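Local coordinates for protein glutathione S-transferase-3 (Necator americanus, PDB 3W8S) that binds glutathione and, as a sigma-class glutathione S-transferase, probably catalyses its conjugation to halide-bearing electrophiles with release of the halide, at residues A[89-94]-A[154-159]; A[8-13]-A[31-36]; A[22-27]-A[191-196]. All coordinates share one frame; numbering follows the deposited sequence.

Contact 1: residues A[89-94]-A[154-159]; sequences DSITDQ and TFADLY
Thr92 and Ala156 mark the closest approach of two helical turns that run side by side, with axes 9.2 Å apart and N-to-C directions differing by 21°. The tight part of the interface is organised around one methyl group. Thr92 has its hydroxyl between the backbone N and the carbonyl carbon (chi1 64°), which turns CG2 out to the partner helix. There this methyl meets three residues: Phe155 through CE2 at 3.9 Å, Ala156 through its CA, also 3.9 Å from Thr92 CG2, and Tyr159 through CD2 at 4.0 Å. The two rings approach each other edge to edge, Phe155 CD2 towards Tyr159 CE2, and the Thr92 methyl reaches both obliquely. Beside it, CG2 of Ile91 lies 3.8 Å from CB of Ala156, so the short alanine side chain is touched by two neighbouring residues of 89-94. No hydrogen bond crosses.

Contact is thinner at the N-terminal end of 89-94. Here Asp89 OD1 only skirts the Phe155 ring, 4.1 Å from CZ, with carboxylate and ring planes 60° apart. Its polar demands are met elsewhere: OD1 by Arg69 of the same chain and OD2 by Arg69 of the second subunit, which places this thinner side against the second subunit, still buried. Outside the two segments, Phe65 of helix 64-75 stacks on Tyr159, and the same helix packs against Thr92 and Phe155.

At the start of helix 155-170, Thr154 N donates to Asp157 OD2 over 2.9 Å, using the anti lone pair of the carboxylate, while Thr154 OG1 accepts a weak bond from Ala156 N. Threonine and aspartate form a capping box, a hallmark of this helix start in the all-helical C-terminal domain of glutathione transferases.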
loop_
_atom_site.group_PDB
_atom_site.type_symbol
_atom_site.label_atom_id
_atom_site.label_comp_id
_atom_site.label_asym_id
_atom_site.label_seq_id
_atom_site.Cartn_x
_atom_site.Cartn_y
_atom_site.Cartn_z
ATOM N N ASP A 89 4.306 1.887 -8.502
ATOM C CA ASP A 89 3.365 1.655 -7.364
ATOM C C ASP A 89 3.010 0.170 -7.212
ATOM O O ASP A 89 2.966 -0.320 -6.096
ATOM C CB ASP A 89 2.071 2.402 -7.613
ATOM C CG ASP A 89 2.226 3.919 -7.450
ATOM O OD1 ASP A 89 3.280 4.380 -6.978
ATOM O OD2 ASP A 89 1.270 4.669 -7.748
ATOM N N SER A 90 2.794 -0.538 -8.315
ATOM C CA SER A 90 2.360 -1.973 -8.212
ATOM C C SER A 90 3.531 -2.770 -7.591
ATOM O O SER A 90 3.350 -3.663 -6.769
ATOM C CB SER A 90 1.972 -2.559 -9.617
ATOM O OG SER A 90 3.124 -2.853 -10.453
ATOM N N ILE A 91 4.768 -2.415 -7.983
ATOM C CA ILE A 91 5.919 -3.134 -7.465
ATOM C C ILE A 91 6.115 -2.871 -5.964
ATOM O O ILE A 91 6.406 -3.846 -5.179
ATOM C CB ILE A 91 7.267 -2.783 -8.235
ATOM C CG1 ILE A 91 7.296 -3.447 -9.639
ATOM C CG2 ILE A 91 8.451 -3.227 -7.372
ATOM C CD1 ILE A 91 8.388 -2.863 -10.552
ATOM N N THR A 92 5.968 -1.618 -5.531
ATOM C CA THR A 92 6.084 -1.341 -4.081
ATOM C C THR A 92 4.923 -1.962 -3.285
ATOM O O THR A 92 5.121 -2.414 -2.195
ATOM C CB THR A 92 6.300 0.151 -3.782
ATOM O OG1 THR A 92 5.155 0.871 -4.210
ATOM C CG2 THR A 92 7.502 0.650 -4.656
ATOM N N ASP A 93 3.733 -2.051 -3.875
ATOM C CA ASP A 93 2.636 -2.741 -3.200
ATOM C C ASP A 93 2.940 -4.260 -3.093
ATOM O O ASP A 93 2.637 -4.902 -2.065
ATOM C CB ASP A 93 1.310 -2.518 -3.943
ATOM C CG ASP A 93 0.584 -1.207 -3.476
ATOM O OD1 ASP A 93 1.067 -0.533 -2.514
ATOM O OD2 ASP A 93 -0.484 -0.883 -4.062
ATOM N N GLN A 94 3.505 -4.838 -4.138
ATOM C CA GLN A 94 3.899 -6.261 -4.012
ATOM C C GLN A 94 4.972 -6.499 -2.909
ATOM O O GLN A 94 5.021 -7.553 -2.243
ATOM C CB GLN A 94 4.412 -6.804 -5.383
ATOM C CG GLN A 94 4.675 -8.350 -5.427
ATOM C CD GLN A 94 3.398 -9.176 -5.172
ATOM O OE1 GLN A 94 2.245 -8.698 -5.373
ATOM N NE2 GLN A 94 3.585 -10.452 -4.802
ATOM N N THR A 154 14.027 4.366 -10.004
ATOM C CA THR A 154 12.837 4.840 -9.313
ATOM C C THR A 154 12.867 4.302 -7.875
ATOM O O THR A 154 13.706 3.485 -7.544
ATOM C CB THR A 154 11.549 4.340 -9.998
ATOM O OG1 THR A 154 11.448 2.884 -9.876
ATOM C CG2 THR A 154 11.532 4.822 -11.499
ATOM N N PHE A 155 11.957 4.767 -7.023
ATOM C CA PHE A 155 11.982 4.270 -5.665
ATOM C C PHE A 155 11.603 2.770 -5.579
ATOM O O PHE A 155 11.906 2.132 -4.584
ATOM C CB PHE A 155 11.208 5.171 -4.668
ATOM C CG PHE A 155 9.712 5.154 -4.819
ATOM C CD1 PHE A 155 9.054 5.840 -5.849
ATOM C CD2 PHE A 155 8.933 4.475 -3.891
ATOM C CE1 PHE A 155 7.666 5.870 -5.959
ATOM C CE2 PHE A 155 7.522 4.465 -4.043
ATOM C CZ PHE A 155 6.886 5.146 -5.084
ATOM N N ALA A 156 10.968 2.207 -6.622
ATOM C CA ALA A 156 10.836 0.747 -6.582
ATOM C C ALA A 156 12.227 0.071 -6.556
ATOM O O ALA A 156 12.412 -0.893 -5.821
ATOM C CB ALA A 156 9.991 0.206 -7.765
ATOM N N ASP A 157 13.177 0.568 -7.362
ATOM C CA ASP A 157 14.561 0.029 -7.395
ATOM C C ASP A 157 15.151 0.158 -5.981
ATOM O O ASP A 157 15.825 -0.759 -5.420
ATOM C CB ASP A 157 15.421 0.858 -8.387
ATOM C CG ASP A 157 15.013 0.626 -9.784
ATOM O OD1 ASP A 157 15.041 -0.569 -10.177
ATOM O OD2 ASP A 157 14.662 1.593 -10.553
ATOM N N LEU A 158 14.851 1.282 -5.355
ATOM C CA LEU A 158 15.502 1.521 -4.039
ATOM C C LEU A 158 14.991 0.488 -2.994
ATOM O O LEU A 158 15.797 -0.016 -2.220
ATOM C CB LEU A 158 15.235 2.972 -3.527
ATOM C CG LEU A 158 15.777 4.108 -4.410
ATOM C CD1 LEU A 158 15.272 5.438 -3.795
ATOM C CD2 LEU A 158 17.336 4.072 -4.329
ATOM N N TYR A 159 13.666 0.236 -2.903
ATOM C CA TYR A 159 13.139 -0.754 -1.914
ATOM C C TYR A 159 13.789 -2.143 -2.157
ATOM O O TYR A 159 14.180 -2.850 -1.203
ATOM C CB TYR A 159 11.574 -0.888 -1.968
ATOM C CG TYR A 159 10.846 0.188 -1.131
ATOM C CD1 TYR A 159 10.850 0.120 0.267
ATOM C CD2 TYR A 159 10.157 1.292 -1.724
ATOM C CE1 TYR A 159 10.183 1.085 1.066
ATOM C CE2 TYR A 159 9.496 2.280 -0.889
ATOM C CZ TYR A 159 9.530 2.153 0.491
ATOM O OH TYR A 159 8.920 3.056 1.403
#

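Contact 2: residues A[8-13]-A[31-36]; sequences YFDGRG and DIRLSH. With GSH (glutathione), chain B.
Tyr8 and Arg33 pair as neighbours in parallel strands, 4-9 and 30-34, which with helix 16-25 make up the beta-alpha-beta unit that opens the thioredoxin-like N-terminal domain. The backbone bonds come first: Tyr8 N donates to Ile32 O at 3.0 Å, and Leu34 N to Tyr8 O at 2.8 Å. The same Tyr8 carbonyl also receives a CA-H...O contact from Arg33.

A salt-bridge network is the second kind of contact. The Arg33 chain, extended from CG to NE, passes over Phe9 O and brings NH1 to Asp10 OD1 at 3.2 Å, with the carboxylate and guanidinium planes 88° apart. On another edge of the guanidinium, NE and NH2 both grip Asp31 OD2, the latter over 3.1 Å and through the syn lone pair. Asp31 OD1 turns to Arg19 of the intervening helix. One arginine thus joins two acidic side chains, and Asp31, shared by Arg33 and Arg19, probably eases the repulsion between these two like charges.

Two aromatic side chains border the ligand. Phe9 has CG anti to the carbonyl carbon (chi1 -64°); its CB points away from strand 30-34 overall, yet one ring edge stays by Leu34 O while the other reaches glutathione, CE2 standing 3.6 Å from O2 of the tripeptide. Trp39 meets this ring edge to face. The Tyr8 hydroxyl is hydrogen-bonded to Ala14 N and lies near the cysteinyl CB2.

A water bridges the two segments, accepting from Asp10 N at 2.9 Å and donating to Leu34 O at 2.6 Å.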
loop_
_atom_site.group_PDB
_atom_site.type_symbol
_atom_site.label_atom_id
_atom_site.label_comp_id
_atom_site.label_asym_id
_atom_site.label_seq_id
_atom_site.Cartn_x
_atom_site.Cartn_y
_atom_site.Cartn_z
ATOM N N TYR A 8 11.046 9.208 12.648
ATOM C CA TYR A 8 10.990 7.812 12.740
ATOM C C TYR A 8 11.635 7.444 14.082
ATOM O O TYR A 8 11.960 8.327 14.886
ATOM C CB TYR A 8 11.739 7.153 11.525
ATOM C CG TYR A 8 11.457 5.642 11.428
ATOM C CD1 TYR A 8 10.118 5.169 11.297
ATOM C CD2 TYR A 8 12.505 4.691 11.472
ATOM C CE1 TYR A 8 9.827 3.807 11.229
ATOM C CE2 TYR A 8 12.230 3.336 11.391
ATOM C CZ TYR A 8 10.883 2.916 11.272
ATOM O OH TYR A 8 10.566 1.597 11.134
ATOM N N PHE A 9 11.780 6.150 14.338
ATOM C CA PHE A 9 12.614 5.685 15.458
ATOM C C PHE A 9 14.049 5.639 15.014
ATOM O O PHE A 9 14.373 5.978 13.836
ATOM C CB PHE A 9 12.179 4.262 15.894
ATOM C CG PHE A 9 10.763 4.256 16.430
ATOM C CD1 PHE A 9 10.487 4.882 17.660
ATOM C CD2 PHE A 9 9.705 3.760 15.660
ATOM C CE1 PHE A 9 9.194 4.915 18.178
ATOM C CE2 PHE A 9 8.372 3.821 16.172
ATOM C CZ PHE A 9 8.123 4.405 17.422
ATOM N N ASP A 10 14.922 5.214 15.912
ATOM C CA ASP A 10 16.390 5.130 15.517
ATOM C C ASP A 10 16.688 3.856 14.780
ATOM O O ASP A 10 17.259 2.890 15.356
ATOM C CB ASP A 10 17.327 5.181 16.740
ATOM C CG ASP A 10 18.777 5.658 16.363
ATOM O OD1 ASP A 10 19.071 5.870 15.170
ATOM O OD2 ASP A 10 19.646 5.792 17.254
ATOM N N GLY A 11 16.390 3.817 13.492
ATOM C CA GLY A 11 16.676 2.615 12.764
ATOM C C GLY A 11 16.374 2.922 11.302
ATOM O O GLY A 11 15.923 4.041 10.971
ATOM N N ARG A 12 16.648 1.957 10.425
ATOM C CA ARG A 12 16.431 2.210 8.994
ATOM C C ARG A 12 14.950 1.936 8.788
ATOM O O ARG A 12 14.206 2.850 8.453
ATOM C CB ARG A 12 17.348 1.306 8.130
ATOM C CG ARG A 12 18.833 1.674 8.239
ATOM C CD ARG A 12 19.713 0.532 7.643
ATOM N NE ARG A 12 20.180 -0.307 8.765
ATOM C CZ ARG A 12 19.772 -1.555 8.881
ATOM N NH1 ARG A 12 18.988 -1.984 7.956
ATOM N NH2 ARG A 12 20.124 -2.346 9.863
ATOM N N GLY A 13 14.552 0.679 9.013
ATOM C CA GLY A 13 13.134 0.239 9.061
ATOM C C GLY A 13 12.374 0.805 7.866
ATOM O O GLY A 13 12.893 0.877 6.683
ATOM N N ASP A 31 16.339 14.759 9.962
ATOM C CA ASP A 31 16.165 13.331 10.142
ATOM C C ASP A 31 15.955 13.077 11.642
ATOM O O ASP A 31 16.930 12.872 12.344
ATOM C CB ASP A 31 17.437 12.606 9.728
ATOM C CG ASP A 31 17.226 11.110 9.503
ATOM O OD1 ASP A 31 16.047 10.611 9.367
ATOM O OD2 ASP A 31 18.262 10.389 9.504
ATOM N N ILE A 32 14.702 13.078 12.106
ATOM C CA ILE A 32 14.377 13.061 13.544
ATOM C C ILE A 32 14.197 11.608 13.968
ATOM O O ILE A 32 13.471 10.844 13.271
ATOM C CB ILE A 32 13.105 13.851 13.792
ATOM C CG1 ILE A 32 13.339 15.339 13.412
ATOM C CG2 ILE A 32 12.633 13.667 15.238
ATOM C CD1 ILE A 32 12.063 16.110 13.274
ATOM N N ARG A 33 14.881 11.199 15.034
ATOM C CA ARG A 33 14.905 9.793 15.384
ATOM C C ARG A 33 14.518 9.740 16.875
ATOM O O ARG A 33 15.271 10.182 17.715
ATOM C CB ARG A 33 16.283 9.166 15.124
ATOM C CG ARG A 33 16.538 8.855 13.632
ATOM C CD ARG A 33 17.991 8.439 13.419
ATOM N NE ARG A 33 18.307 8.399 11.975
ATOM C CZ ARG A 33 18.688 7.306 11.322
ATOM N NH1 ARG A 33 18.837 6.139 11.994
ATOM N NH2 ARG A 33 18.945 7.379 9.997
ATOM N N LEU A 34 13.312 9.278 17.181
ATOM C CA LEU A 34 12.816 9.328 18.575
ATOM C C LEU A 34 13.207 8.068 19.292
ATOM O O LEU A 34 13.191 6.976 18.686
ATOM C CB LEU A 34 11.301 9.460 18.588
ATOM C CG LEU A 34 10.646 10.612 17.853
ATOM C CD1 LEU A 34 9.111 10.551 17.956
ATOM C CD2 LEU A 34 11.185 11.896 18.499
ATOM N N SER A 35 13.509 8.196 20.593
ATOM C CA SER A 35 13.867 7.046 21.404
ATOM C C SER A 35 12.603 6.349 21.787
ATOM O O SER A 35 11.490 6.944 21.789
ATOM C CB SER A 35 14.581 7.476 22.728
ATOM O OG SER A 35 13.698 8.259 23.543
ATOM N N HIS A 36 12.760 5.093 22.177
ATOM C CA HIS A 36 11.620 4.318 22.718
ATOM C C HIS A 36 11.005 5.064 23.930
ATOM O O HIS A 36 9.798 5.163 24.061
ATOM C CB HIS A 36 12.092 2.877 23.078
ATOM C CG HIS A 36 11.098 2.077 23.881
ATOM N ND1 HIS A 36 10.100 1.314 23.298
ATOM C CD2 HIS A 36 10.947 1.923 25.224
ATOM C CE1 HIS A 36 9.368 0.740 24.242
ATOM N NE2 HIS A 36 9.867 1.084 25.417
HETATM N N1 GSH B . 1.793 1.024 7.133
HETATM C CA1 GSH B . 2.587 1.867 8.025
HETATM C C1 GSH B . 3.694 2.523 7.213
HETATM O O11 GSH B . 4.155 3.640 7.535
HETATM O O12 GSH B . 4.112 1.914 6.204
HETATM C CB1 GSH B . 3.188 1.049 9.179
HETATM C CG1 GSH B . 3.796 2.028 10.215
HETATM C CD1 GSH B . 4.393 1.262 11.404
HETATM O OE1 GSH B . 4.345 0.033 11.479
HETATM N N2 GSH B . 4.931 1.982 12.392
HETATM C CA2 GSH B . 5.571 1.392 13.545
HETATM C C2 GSH B . 5.200 2.196 14.757
HETATM O O2 GSH B . 5.158 3.421 14.675
HETATM C CB2 GSH B . 7.098 1.469 13.332
HETATM S SG2 GSH B . 7.987 0.487 14.547
HETATM N N3 GSH B . 4.960 1.544 15.910
HETATM C CA3 GSH B . 4.790 2.274 17.151
HETATM C C3 GSH B . 3.332 2.277 17.579
HETATM O O31 GSH B . 3.012 2.911 18.600
HETATM O O32 GSH B . 2.476 1.670 16.903
HETATM O O HOH W 1 14.312 4.648 18.650
#

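Contact 3: residues A[22-27]-A[191-196]; sequences FVLAGQ and NPALKK
Leu24 and Ala193 bring the backbones nearest, with CA atoms 5.9 Å apart, where the last turn of helix 16-25 faces the first turn of helix 192-200. Each helix end carries its own capping motif. Helix 16-25 stops in a Schellman motif at Gly26, whose phi of 77° suits glycine, with Gln27 N bonded back to Phe22 O. Helix 192-200 begins at the N-cap Asn191, whose OD1 accepts from Leu194 N at 3.1 Å in the plane of the amide, on a lone pair.

No hydrogen bond crosses; the side chains meet through van der Waals contacts. Leu24 holds CG anti to the carbonyl carbon (chi1 -70°) and sends CD2 across to the capping asparagine, where this methyl comes in at a slant above the amide plane, 3.4 Å from Asn191 OD1 and 3.6 Å from ND2. The same CD2 also reaches Leu194, 3.8 Å from CG, the two leucines passing obliquely. The capping group is therefore flanked by hydrocarbon while its oxygen serves the helix. One residue earlier, Val23 CG1 packs on the backbone of the opposite helix, 3.5 Å from Ala193 O, and on Ala193 CB at 4.1 Å.

The contact lies at the surface, joining the N-terminal to the C-terminal domain. On its inner side helix 155-170 touches both Leu24 and Leu194, Phe77 and Leu153 border Leu24, and helix 16-25 itself lies between strands 4-9 and 30-34 in the chain.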
loop_
_atom_site.group_PDB
_atom_site.type_symbol
_atom_site.label_atom_id
_atom_site.label_comp_id
_atom_site.label_asym_id
_atom_site.label_seq_id
_atom_site.Cartn_x
_atom_site.Cartn_y
_atom_site.Cartn_z
ATOM N N PHE A 22 15.634 11.615 -0.498
ATOM C CA PHE A 22 16.223 12.946 -0.143
ATOM C C PHE A 22 17.700 12.957 -0.501
ATOM O O PHE A 22 18.177 13.932 -1.098
ATOM C CB PHE A 22 16.063 13.270 1.345
ATOM C CG PHE A 22 14.691 13.716 1.721
ATOM C CD1 PHE A 22 14.134 14.860 1.149
ATOM C CD2 PHE A 22 13.960 13.037 2.690
ATOM C CE1 PHE A 22 12.819 15.262 1.476
ATOM C CE2 PHE A 22 12.660 13.451 3.038
ATOM C CZ PHE A 22 12.098 14.598 2.464
ATOM N N VAL A 23 18.411 11.879 -0.171
ATOM C CA VAL A 23 19.856 11.778 -0.513
ATOM C C VAL A 23 20.116 11.963 -2.022
ATOM O O VAL A 23 20.914 12.861 -2.450
ATOM C CB VAL A 23 20.506 10.491 0.029
ATOM C CG1 VAL A 23 21.883 10.280 -0.605
ATOM C CG2 VAL A 23 20.616 10.573 1.542
ATOM N N LEU A 24 19.395 11.210 -2.833
ATOM C CA LEU A 24 19.550 11.306 -4.253
ATOM C C LEU A 24 19.182 12.669 -4.794
ATOM O O LEU A 24 19.742 13.102 -5.833
ATOM C CB LEU A 24 18.647 10.240 -4.961
ATOM C CG LEU A 24 19.093 8.757 -4.801
ATOM C CD1 LEU A 24 17.947 7.841 -5.275
ATOM C CD2 LEU A 24 20.327 8.305 -5.561
ATOM N N ALA A 25 18.214 13.325 -4.150
ATOM C CA ALA A 25 17.747 14.611 -4.640
ATOM C C ALA A 25 18.747 15.659 -4.203
ATOM O O ALA A 25 18.661 16.756 -4.671
ATOM C CB ALA A 25 16.373 14.948 -4.045
ATOM N N GLY A 26 19.630 15.386 -3.241
ATOM C CA GLY A 26 20.429 16.517 -2.722
ATOM C C GLY A 26 19.628 17.390 -1.775
ATOM O O GLY A 26 19.993 18.550 -1.527
ATOM N N GLN A 27 18.527 16.873 -1.206
ATOM C CA GLN A 27 17.611 17.799 -0.539
ATOM C C GLN A 27 17.849 17.658 0.951
ATOM O O GLN A 27 17.839 16.523 1.472
ATOM C CB GLN A 27 16.165 17.452 -0.873
ATOM C CG GLN A 27 15.167 18.068 0.086
ATOM C CD GLN A 27 15.087 19.587 -0.144
ATOM O OE1 GLN A 27 14.970 20.005 -1.279
ATOM N NE2 GLN A 27 15.184 20.391 0.918
ATOM N N ASN A 191 25.343 3.582 -7.224
ATOM C CA ASN A 191 24.999 5.035 -7.313
ATOM C C ASN A 191 25.846 5.854 -6.274
ATOM O O ASN A 191 25.827 5.533 -5.102
ATOM C CB ASN A 191 23.493 5.345 -7.135
ATOM C CG ASN A 191 23.220 6.842 -7.132
ATOM O OD1 ASN A 191 23.520 7.515 -6.197
ATOM N ND2 ASN A 191 22.604 7.333 -8.158
ATOM N N PRO A 192 26.668 6.842 -6.727
ATOM C CA PRO A 192 27.640 7.454 -5.774
ATOM C C PRO A 192 26.981 8.150 -4.562
ATOM O O PRO A 192 27.505 8.029 -3.442
ATOM C CB PRO A 192 28.394 8.535 -6.630
ATOM C CG PRO A 192 28.199 8.092 -8.051
ATOM C CD PRO A 192 26.825 7.364 -8.115
ATOM N N ALA A 193 25.863 8.864 -4.780
ATOM C CA ALA A 193 25.143 9.461 -3.665
ATOM C C ALA A 193 24.665 8.380 -2.646
ATOM O O ALA A 193 24.783 8.519 -1.433
ATOM C CB ALA A 193 23.965 10.274 -4.191
ATOM N N LEU A 194 24.066 7.286 -3.145
ATOM C CA LEU A 194 23.637 6.230 -2.171
ATOM C C LEU A 194 24.742 5.566 -1.462
ATOM O O LEU A 194 24.657 5.157 -0.286
ATOM C CB LEU A 194 22.933 5.078 -2.918
ATOM C CG LEU A 194 21.585 5.325 -3.527
ATOM C CD1 LEU A 194 20.871 3.909 -3.724
ATOM C CD2 LEU A 194 20.863 6.125 -2.460
ATOM N N LYS A 195 25.777 5.284 -2.231
ATOM C CA LYS A 195 26.920 4.577 -1.669
ATOM C C LYS A 195 27.515 5.366 -0.484
ATOM O O LYS A 195 27.896 4.799 0.562
ATOM C CB LYS A 195 27.935 4.362 -2.824
ATOM C CG LYS A 195 29.235 3.675 -2.387
ATOM C CD LYS A 195 30.072 3.481 -3.652
ATOM C CE LYS A 195 31.058 2.334 -3.539
ATOM N NZ LYS A 195 32.115 2.884 -2.678
ATOM N N LYS A 196 27.624 6.676 -0.641
ATOM C CA LYS A 196 28.146 7.526 0.443
ATOM C C LYS A 196 27.164 7.594 1.623
ATOM O O LYS A 196 27.559 7.589 2.791
ATOM C CB LYS A 196 28.415 8.948 -0.125
ATOM C CG LYS A 196 28.765 10.038 0.896
ATOM C CD LYS A 196 30.238 10.289 1.211
ATOM C CE LYS A 196 30.448 11.575 2.085
ATOM N NZ LYS A 196 30.729 12.944 1.454
#

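In the fold
From the N terminus, strand 4-9 leads into helix 16-25 and on to strand 30-34, and contact 2 closes this short loop of the first beta-alpha-beta unit. Helix 16-25 lies within that loop, yet its end is one side of contact 3, which closes only near the C terminus; contacts 2 and 3 therefore cross. Contact 1 opens and closes later, wholly between the two segments of contact 3, and follows contact 2 in series. It joins helices 82-101 and 155-170 on the helical side of the fold, and contacts 1 and 3 touch through Leu158. Contact 2 joins two strands of the glutathione-binding N-terminal domain, while contact 3 ties that domain to the helical one.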